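Local coordinates for protein hemoglobin subunit alpha (Isurus oxyrinchus, PDB 3MKB) that binds haem as the alpha subunit of shark haemoglobin and serves the transport and storage of oxygen, at the protoporphyrin IX containing Fe site. Numbering follows the deposited sequence.

The protoporphyrin IX containing Fe site. Residues 42-43, 45, 58, 61-62, 65, 83, 86-87, 91, 93, 97-98, 101, 131, 135. With HEM (protoporphyrin IX containing Fe), chain B.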
loop_
_atom_site.group_PDB
_atom_site.type_symbol
_atom_site.label_atom_id
_atom_site.label_comp_id
_atom_site.label_asym_id
_atom_site.label_seq_id
_atom_site.Cartn_x
_atom_site.Cartn_y
_atom_site.Cartn_z
ATOM N N TYR A 42 -3.945 -17.542 4.170
ATOM C CA TYR A 42 -4.912 -18.158 3.251
ATOM C C TYR A 42 -4.755 -19.640 2.990
ATOM O O TYR A 42 -5.664 -20.253 2.421
ATOM C CB TYR A 42 -4.873 -17.433 1.871
ATOM C CG TYR A 42 -5.339 -16.011 2.016
ATOM C CD1 TYR A 42 -6.713 -15.726 2.122
ATOM C CD2 TYR A 42 -4.416 -14.965 2.103
ATOM C CE1 TYR A 42 -7.158 -14.457 2.299
ATOM C CE2 TYR A 42 -4.827 -13.665 2.294
ATOM C CZ TYR A 42 -6.221 -13.406 2.408
ATOM O OH TYR A 42 -6.685 -12.144 2.589
ATOM N N PHE A 43 -3.616 -20.220 3.362
ATOM C CA PHE A 43 -3.231 -21.556 2.876
ATOM C C PHE A 43 -2.891 -22.505 4.031
ATOM O O PHE A 43 -2.051 -22.202 4.862
ATOM C CB PHE A 43 -1.985 -21.398 1.990
ATOM C CG PHE A 43 -2.181 -20.401 0.880
ATOM C CD1 PHE A 43 -1.731 -19.107 1.015
ATOM C CD2 PHE A 43 -2.860 -20.768 -0.292
ATOM C CE1 PHE A 43 -1.919 -18.173 -0.002
ATOM C CE2 PHE A 43 -3.052 -19.861 -1.305
ATOM C CZ PHE A 43 -2.561 -18.527 -1.147
ATOM N N TYR A 45 -0.961 -25.137 4.543
ATOM C CA TYR A 45 0.121 -25.915 3.952
ATOM C C TYR A 45 1.066 -26.385 5.065
ATOM O O TYR A 45 1.166 -25.754 6.107
ATOM C CB TYR A 45 0.990 -25.087 2.959
ATOM C CG TYR A 45 0.299 -24.626 1.690
ATOM C CD1 TYR A 45 0.914 -23.695 0.838
ATOM C CD2 TYR A 45 -0.970 -25.111 1.335
ATOM C CE1 TYR A 45 0.253 -23.254 -0.365
ATOM C CE2 TYR A 45 -1.625 -24.669 0.175
ATOM C CZ TYR A 45 -1.001 -23.762 -0.680
ATOM O OH TYR A 45 -1.640 -23.333 -1.844
ATOM N N HIS A 58 -1.000 -24.464 -6.870
ATOM C CA HIS A 58 -1.483 -23.102 -6.972
ATOM C C HIS A 58 -0.561 -22.302 -7.886
ATOM O O HIS A 58 -1.021 -21.531 -8.705
ATOM C CB HIS A 58 -1.646 -22.447 -5.551
ATOM C CG HIS A 58 -2.318 -21.100 -5.580
ATOM N ND1 HIS A 58 -1.871 -20.023 -4.847
ATOM C CD2 HIS A 58 -3.362 -20.640 -6.313
ATOM C CE1 HIS A 58 -2.623 -18.970 -5.108
ATOM N NE2 HIS A 58 -3.544 -19.322 -5.990
ATOM N N LYS A 61 -1.371 -22.872 -11.600
ATOM C CA LYS A 61 -2.668 -22.218 -11.854
ATOM C C LYS A 61 -2.504 -20.714 -11.971
ATOM O O LYS A 61 -3.051 -20.112 -12.895
ATOM C CB LYS A 61 -3.661 -22.557 -10.756
ATOM C CG LYS A 61 -4.033 -24.053 -10.762
ATOM C CD LYS A 61 -4.905 -24.474 -9.552
ATOM C CE LYS A 61 -5.272 -25.965 -9.674
ATOM N NZ LYS A 61 -5.890 -26.357 -8.397
ATOM N N VAL A 62 -1.779 -20.084 -11.026
ATOM C CA VAL A 62 -1.446 -18.664 -11.190
ATOM C C VAL A 62 -0.806 -18.329 -12.565
ATOM O O VAL A 62 -1.317 -17.467 -13.319
ATOM C CB VAL A 62 -0.528 -18.136 -10.009
ATOM C CG1 VAL A 62 -0.064 -16.707 -10.288
ATOM C CG2 VAL A 62 -1.321 -18.158 -8.706
ATOM N N ALA A 65 -2.839 -18.895 -15.704
ATOM C CA ALA A 65 -3.786 -17.798 -15.823
ATOM C C ALA A 65 -3.149 -16.486 -16.313
ATOM O O ALA A 65 -3.747 -15.706 -17.099
ATOM C CB ALA A 65 -4.551 -17.580 -14.480
ATOM N N LEU A 83 -12.303 -15.308 -12.565
ATOM C CA LEU A 83 -11.307 -15.363 -11.534
ATOM C C LEU A 83 -11.521 -14.274 -10.459
ATOM O O LEU A 83 -11.266 -14.494 -9.259
ATOM C CB LEU A 83 -9.930 -15.258 -12.194
ATOM C CG LEU A 83 -8.889 -16.248 -11.692
ATOM C CD1 LEU A 83 -9.499 -17.451 -10.914
ATOM C CD2 LEU A 83 -8.075 -16.681 -12.893
ATOM N N THR A 86 -14.164 -15.754 -8.155
ATOM C CA THR A 86 -13.623 -16.748 -7.246
ATOM C C THR A 86 -12.781 -16.096 -6.139
ATOM O O THR A 86 -13.000 -16.389 -4.929
ATOM C CB THR A 86 -12.820 -17.822 -8.008
ATOM O OG1 THR A 86 -13.731 -18.494 -8.924
ATOM C CG2 THR A 86 -12.282 -18.836 -7.050
ATOM N N HIS A 87 -11.865 -15.196 -6.525
ATOM C CA HIS A 87 -11.004 -14.567 -5.507
ATOM C C HIS A 87 -11.705 -13.592 -4.625
ATOM O O HIS A 87 -11.439 -13.527 -3.402
ATOM C CB HIS A 87 -9.718 -13.967 -6.097
ATOM C CG HIS A 87 -8.689 -15.009 -6.360
ATOM N ND1 HIS A 87 -8.718 -15.789 -7.492
ATOM C CD2 HIS A 87 -7.673 -15.481 -5.601
ATOM C CE1 HIS A 87 -7.723 -16.659 -7.444
ATOM N NE2 HIS A 87 -7.073 -16.495 -6.309
ATOM N N LEU A 91 -13.141 -17.066 -2.238
ATOM C CA LEU A 91 -11.903 -17.179 -1.403
ATOM C C LEU A 91 -11.715 -15.992 -0.475
ATOM O O LEU A 91 -11.103 -16.152 0.602
ATOM C CB LEU A 91 -10.648 -17.344 -2.279
ATOM C CG LEU A 91 -10.660 -18.513 -3.268
ATOM C CD1 LEU A 91 -9.662 -18.281 -4.421
ATOM C CD2 LEU A 91 -10.393 -19.829 -2.481
ATOM N N VAL A 93 -9.945 -13.153 -0.792
ATOM C CA VAL A 93 -8.528 -12.801 -0.549
ATOM C C VAL A 93 -8.448 -11.287 -0.439
ATOM O O VAL A 93 -9.003 -10.554 -1.280
ATOM C CB VAL A 93 -7.633 -13.302 -1.730
ATOM C CG1 VAL A 93 -6.300 -12.584 -1.732
ATOM C CG2 VAL A 93 -7.572 -14.867 -1.805
ATOM N N ASN A 97 -3.102 -8.187 -1.503
ATOM C CA ASN A 97 -2.147 -9.284 -1.734
ATOM C C ASN A 97 -1.771 -9.360 -3.210
ATOM O O ASN A 97 -0.673 -9.796 -3.543
ATOM C CB ASN A 97 -2.729 -10.640 -1.330
ATOM C CG ASN A 97 -2.961 -10.780 0.185
ATOM O OD1 ASN A 97 -4.083 -10.565 0.720
ATOM N ND2 ASN A 97 -1.853 -11.106 0.893
ATOM N N PHE A 98 -2.665 -8.923 -4.112
ATOM C CA PHE A 98 -2.346 -9.064 -5.567
ATOM C C PHE A 98 -1.072 -8.305 -5.954
ATOM O O PHE A 98 -0.196 -8.872 -6.491
ATOM C CB PHE A 98 -3.586 -8.656 -6.411
ATOM C CG PHE A 98 -4.743 -9.613 -6.185
ATOM C CD1 PHE A 98 -4.568 -10.975 -6.469
ATOM C CD2 PHE A 98 -5.952 -9.171 -5.589
ATOM C CE1 PHE A 98 -5.638 -11.961 -6.231
ATOM C CE2 PHE A 98 -6.992 -10.108 -5.283
ATOM C CZ PHE A 98 -6.847 -11.505 -5.594
ATOM N N LEU A 101 2.004 -10.238 -4.877
ATOM C CA LEU A 101 2.328 -11.381 -5.688
ATOM C C LEU A 101 2.963 -10.949 -7.018
ATOM O O LEU A 101 3.888 -11.620 -7.507
ATOM C CB LEU A 101 1.106 -12.300 -5.929
ATOM C CG LEU A 101 1.335 -13.605 -6.742
ATOM C CD1 LEU A 101 2.569 -14.431 -6.323
ATOM C CD2 LEU A 101 0.059 -14.492 -6.747
ATOM N N ILE A 131 -4.020 -7.227 -14.383
ATOM C CA ILE A 131 -4.539 -8.448 -13.805
ATOM C C ILE A 131 -5.002 -8.133 -12.359
ATOM O O ILE A 131 -6.170 -8.351 -12.046
ATOM C CB ILE A 131 -3.553 -9.640 -13.899
ATOM C CG1 ILE A 131 -3.305 -10.031 -15.373
ATOM C CG2 ILE A 131 -4.106 -10.845 -13.147
ATOM C CD1 ILE A 131 -2.138 -10.985 -15.561
ATOM N N LEU A 135 -8.765 -8.738 -10.853
ATOM C CA LEU A 135 -8.931 -9.637 -9.719
ATOM C C LEU A 135 -9.472 -8.945 -8.444
ATOM O O LEU A 135 -10.138 -9.597 -7.629
ATOM C CB LEU A 135 -7.614 -10.363 -9.424
ATOM C CG LEU A 135 -7.340 -11.766 -9.995
ATOM C CD1 LEU A 135 -8.075 -12.109 -11.265
ATOM C CD2 LEU A 135 -5.853 -11.953 -10.211
HETATM C CHA HEM B . -7.041 -20.821 -6.271
HETATM C CHB HEM B . -5.430 -18.030 -9.856
HETATM C CHC HEM B . -3.470 -14.873 -6.671
HETATM C CHD HEM B . -5.429 -17.412 -3.083
HETATM C C1A HEM B . -6.814 -20.344 -7.543
HETATM C C2A HEM B . -7.226 -20.943 -8.788
HETATM C C3A HEM B . -6.811 -20.165 -9.811
HETATM C C4A HEM B . -6.065 -19.064 -9.209
HETATM C CMA HEM B . -7.022 -20.357 -11.360
HETATM C CAA HEM B . -8.138 -22.183 -8.799
HETATM C CBA HEM B . -9.509 -21.428 -8.841
HETATM C CGA HEM B . -10.640 -22.325 -9.242
HETATM O O1A HEM B . -10.496 -23.571 -9.018
HETATM O O2A HEM B . -11.677 -21.819 -9.770
HETATM C C1B HEM B . -4.788 -16.938 -9.297
HETATM C C2B HEM B . -4.242 -15.824 -10.039
HETATM C C3B HEM B . -3.677 -14.974 -9.166
HETATM C C4B HEM B . -3.878 -15.491 -7.836
HETATM C CMB HEM B . -4.248 -15.622 -11.580
HETATM C CAB HEM B . -2.986 -13.618 -9.462
HETATM C CBB HEM B . -2.429 -13.245 -10.628
HETATM C C1C HEM B . -3.802 -15.258 -5.385
HETATM C C2C HEM B . -3.386 -14.601 -4.143
HETATM C C3C HEM B . -3.904 -15.314 -3.113
HETATM C C4C HEM B . -4.668 -16.435 -3.692
HETATM C CMC HEM B . -2.461 -13.349 -4.146
HETATM C CAC HEM B . -3.703 -14.973 -1.611
HETATM C CBC HEM B . -2.546 -14.388 -1.183
HETATM C C1D HEM B . -5.967 -18.572 -3.640
HETATM C C2D HEM B . -6.420 -19.676 -2.836
HETATM C C3D HEM B . -6.862 -20.779 -3.752
HETATM C C4D HEM B . -6.721 -20.189 -5.077
HETATM C CMD HEM B . -6.379 -19.784 -1.285
HETATM C CAD HEM B . -7.415 -22.167 -3.263
HETATM C CBD HEM B . -6.397 -23.348 -3.306
HETATM C CGD HEM B . -5.311 -23.404 -2.206
HETATM O O1D HEM B . -5.598 -23.274 -0.965
HETATM O O2D HEM B . -4.105 -23.592 -2.537
HETATM N NA HEM B . -6.114 -19.227 -7.849
HETATM N NB HEM B . -4.552 -16.702 -7.921
HETATM N NC HEM B . -4.573 -16.327 -5.035
HETATM N ND HEM B . -6.154 -18.901 -4.987
HETATM FE FE HEM B . -5.335 -17.784 -6.481
HETATM O O HOH W 1 -12.183 -19.250 -11.063
#
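This is the haem pocket of a globin, a cleft between helix 53-70 on the distal side and helix 81-91 on the proximal side. Imidazole suits both axial positions because NE2 can bind iron at the tip of a flat ring. Proximal His87 NE2 lies 2.2 Å from FE; its ND1 gives a weak hydrogen bond to the carbonyl O of Leu83, which lies in the ring plane at its edge, while Leu91 CD1 caps one face of the ring, which should limit its rotation. Distal His58, with CG anti to the backbone N (chi1 -172°), brings NE2 to 2.4 Å from FE, so the iron is modelled as six-coordinate, near octahedral and bis-histidyl. This distal bond is long and probably weaker than the proximal one. The axis is bent, with 163° between the two nitrogens, and oxygen would presumably need His58 to move away.

Branched aliphatic chains suit the porphyrin faces. Val62 CG2, beside its own backbone N, sits 3.6 Å from the centroid of pyrrole B, and on the opposite side Leu91 CD1 lies over pyrrole D. Phe98 turns its CE1 edge toward the face of pyrrole C. Packing is tight at the buried rim, where Leu135 CD2 meets the vinyl carbon CAB at 3.4 Å.

At the pyrrole D corner, Phe43 CE2 abuts methyl CMD, with propionate O2D in plane at the ring edge. The propionate side is looser and more polar. Tyr45 reaches it tip to tip, its phenol OH donating a 2.6 Å hydrogen bond to carboxylate O2D. The other propionate is held indirectly: a water 2.7 Å from Thr86 OG1 bridges to O2A, a role suited to a small hydroxyl. Lys61 runs extended alongside, and its ammonium group may favour the propionates electrostatically.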